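Local atomic coordinates of DUF1780 domain-containing protein (Pseudomonas aeruginosa, PDB entry 1Y0K), a protein that is of unknown function but is probably an endonuclease-like member of the PD-(D/E)XK clan. Residues Asn18-Asn23 with Glu30-Gln35. Residues are numbered along the deposited sequence; the frame is centred on the assembly and turned at random.
Sequences NDFLSN and ERWVCQ
Phe20 reaches from helix 3-23 to the indole of Trp32 on helix 26-40 and places one corner of its ring over a face of it. The phenyl CE2 stands 3.3 Å above the indole plane, over its centre, with Trp32 CD2 the nearest atom to CE2 at 3.4 Å. The neighbouring CZ lies over the pyrrole end, 3.5 Å from Trp32 CD1, while CD2 leans toward the benzo side and comes within 3.9 Å of Trp32 CE2. The two planes are inclined by 37°, an oblique pairing, and the ring centroid of Phe20 is 4.2 Å from that of the five-membered ring of Trp32. Both aromatic side chains have CG anti to the backbone N (chi1 166° for Phe20, 174° for Trp32), which sends them past one another in opposite directions; between segments 18-23 and 30-35 the closest CA atoms are those of Leu21 and Trp32, 9.4 Å apart. The two helices are the first of the chain, joined by a short connection and packed as an oblique pair against the mixed beta-sheet of this putative PD-(D/E)XK-type fold. Leu21, the next residue, is buried and works from the sheet side: its CD2 methyl comes obliquely to the six-membered part of the indole, 3.8 Å from Trp32 CZ3, with the two side chains crossing at about a right angle. Leu21 also touches Phe71 and Phe144 of the sheet, and Phe144 meets the Trp32 indole edge-to-face, while Arg36 adds a cation-pi contact to the same indole. The backbone O of Leu21, near the end of its helix, is hydrogen-bonded to Arg29 NH1 of helix 26-40.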
loop_
_atom_site.group_PDB
_atom_site.type_symbol
_atom_site.label_atom_id
_atom_site.label_comp_id
_atom_site.label_asym_id
_atom_site.label_seq_id
_atom_site.Cartn_x
_atom_site.Cartn_y
_atom_site.Cartn_z
ATOM N N ASN A 18 -11.443 6.501 5.213
ATOM C CA ASN A 18 -11.361 6.257 6.658
ATOM C C ASN A 18 -12.673 5.771 7.249
ATOM O O ASN A 18 -12.684 4.849 8.063
ATOM C CB ASN A 18 -10.872 7.493 7.410
ATOM C CG ASN A 18 -9.374 7.681 7.307
ATOM O OD1 ASN A 18 -8.652 6.787 6.860
ATOM N ND2 ASN A 18 -8.896 8.849 7.717
ATOM N N ASP A 19 -13.775 6.387 6.829
ATOM C CA ASP A 19 -15.097 5.982 7.312
ATOM C C ASP A 19 -15.368 4.518 6.980
ATOM O O ASP A 19 -15.844 3.767 7.829
ATOM C CB ASP A 19 -16.185 6.907 6.763
ATOM C CG ASP A 19 -16.125 8.299 7.375
ATOM O OD1 ASP A 19 -15.486 8.459 8.440
ATOM O OD2 ASP A 19 -16.718 9.239 6.798
ATOM N N PHE A 20 -15.017 4.106 5.766
ATOM C CA PHE A 20 -15.134 2.695 5.383
ATOM C C PHE A 20 -14.248 1.762 6.220
ATOM O O PHE A 20 -14.717 0.728 6.719
ATOM C CB PHE A 20 -14.844 2.480 3.893
ATOM C CG PHE A 20 -14.624 1.033 3.537
ATOM C CD1 PHE A 20 -15.706 0.161 3.413
ATOM C CD2 PHE A 20 -13.335 0.527 3.388
ATOM C CE1 PHE A 20 -15.507 -1.185 3.116
ATOM C CE2 PHE A 20 -13.128 -0.820 3.096
ATOM C CZ PHE A 20 -14.216 -1.673 2.951
ATOM N N LEU A 21 -12.971 2.113 6.364
ATOM C CA LEU A 21 -12.014 1.243 7.057
ATOM C C LEU A 21 -12.364 1.059 8.528
ATOM O O LEU A 21 -12.244 -0.042 9.069
ATOM C CB LEU A 21 -10.583 1.773 6.936
ATOM C CG LEU A 21 -9.944 1.881 5.550
ATOM C CD1 LEU A 21 -8.591 2.563 5.665
ATOM C CD2 LEU A 21 -9.824 0.512 4.857
ATOM N N SER A 22 -12.811 2.138 9.164
ATOM C CA SER A 22 -13.098 2.115 10.596
ATOM C C SER A 22 -14.291 1.208 10.913
ATOM O O SER A 22 -14.444 0.758 12.048
ATOM C CB SER A 22 -13.332 3.536 11.119
ATOM O OG SER A 22 -14.528 4.073 10.579
ATOM N N ASN A 23 -15.111 0.916 9.907
ATOM C CA ASN A 23 -16.305 0.088 10.102
ATOM C C ASN A 23 -16.232 -1.308 9.474
ATOM O O ASN A 23 -17.113 -2.142 9.700
ATOM C CB ASN A 23 -17.551 0.830 9.603
ATOM C CG ASN A 23 -17.845 2.090 10.410
ATOM O OD1 ASN A 23 -18.092 3.156 9.843
ATOM N ND2 ASN A 23 -17.814 1.974 11.734
ATOM N N GLU A 30 -8.553 -6.064 4.710
ATOM C CA GLU A 30 -7.282 -6.435 4.094
ATOM C C GLU A 30 -7.470 -6.897 2.654
ATOM O O GLU A 30 -6.701 -6.501 1.767
ATOM C CB GLU A 30 -6.562 -7.487 4.948
ATOM C CG GLU A 30 -6.008 -6.885 6.235
ATOM C CD GLU A 30 -5.914 -7.869 7.389
ATOM O OE1 GLU A 30 -6.217 -9.072 7.207
ATOM O OE2 GLU A 30 -5.549 -7.417 8.500
ATOM N N ARG A 31 -8.502 -7.705 2.415
ATOM C CA ARG A 31 -8.829 -8.145 1.055
ATOM C C ARG A 31 -9.220 -6.945 0.182
ATOM O O ARG A 31 -8.821 -6.852 -0.985
ATOM C CB ARG A 31 -9.958 -9.174 1.076
ATOM C CG ARG A 31 -10.077 -9.950 -0.227
ATOM C CD ARG A 31 -11.488 -10.426 -0.482
ATOM N NE ARG A 31 -12.370 -9.277 -0.628
ATOM C CZ ARG A 31 -13.257 -8.893 0.275
ATOM N NH1 ARG A 31 -13.976 -7.802 0.062
ATOM N NH2 ARG A 31 -13.429 -9.597 1.386
ATOM N N TRP A 32 -9.974 -6.016 0.758
ATOM C CA TRP A 32 -10.399 -4.820 0.043
ATOM C C TRP A 32 -9.163 -4.047 -0.432
ATOM O O TRP A 32 -9.116 -3.623 -1.576
ATOM C CB TRP A 32 -11.300 -3.962 0.950
ATOM C CG TRP A 32 -11.718 -2.602 0.410
ATOM C CD1 TRP A 32 -12.873 -2.304 -0.248
ATOM C CD2 TRP A 32 -11.002 -1.367 0.548
ATOM N NE1 TRP A 32 -12.913 -0.956 -0.558
ATOM C CE2 TRP A 32 -11.777 -0.359 -0.075
ATOM C CE3 TRP A 32 -9.772 -1.013 1.136
ATOM C CZ2 TRP A 32 -11.363 0.979 -0.133
ATOM C CZ3 TRP A 32 -9.355 0.325 1.086
ATOM C CH2 TRP A 32 -10.154 1.307 0.456
ATOM N N VAL A 33 -8.159 -3.893 0.433
ATOM C CA VAL A 33 -6.916 -3.205 0.041
ATOM C C VAL A 33 -6.259 -3.912 -1.153
ATOM O O VAL A 33 -5.849 -3.268 -2.130
ATOM C CB VAL A 33 -5.917 -3.106 1.212
ATOM C CG1 VAL A 33 -4.564 -2.600 0.726
ATOM C CG2 VAL A 33 -6.463 -2.165 2.295
ATOM N N CYS A 34 -6.155 -5.233 -1.067
ATOM C CA CYS A 34 -5.592 -6.024 -2.159
ATOM C C CYS A 34 -6.380 -5.806 -3.453
ATOM O O CYS A 34 -5.790 -5.621 -4.507
ATOM C CB CYS A 34 -5.551 -7.508 -1.785
ATOM S SG CYS A 34 -4.409 -7.852 -0.415
ATOM N N GLN A 35 -7.709 -5.830 -3.377
ATOM C CA GLN A 35 -8.510 -5.600 -4.587
ATOM C C GLN A 35 -8.251 -4.229 -5.195
ATOM O O GLN A 35 -8.089 -4.116 -6.407
ATOM C CB GLN A 35 -9.997 -5.769 -4.300
ATOM C CG GLN A 35 -10.430 -7.214 -4.175
ATOM C CD GLN A 35 -11.940 -7.329 -4.086
ATOM O OE1 GLN A 35 -12.669 -6.821 -4.943
ATOM N NE2 GLN A 35 -12.414 -7.979 -3.055
#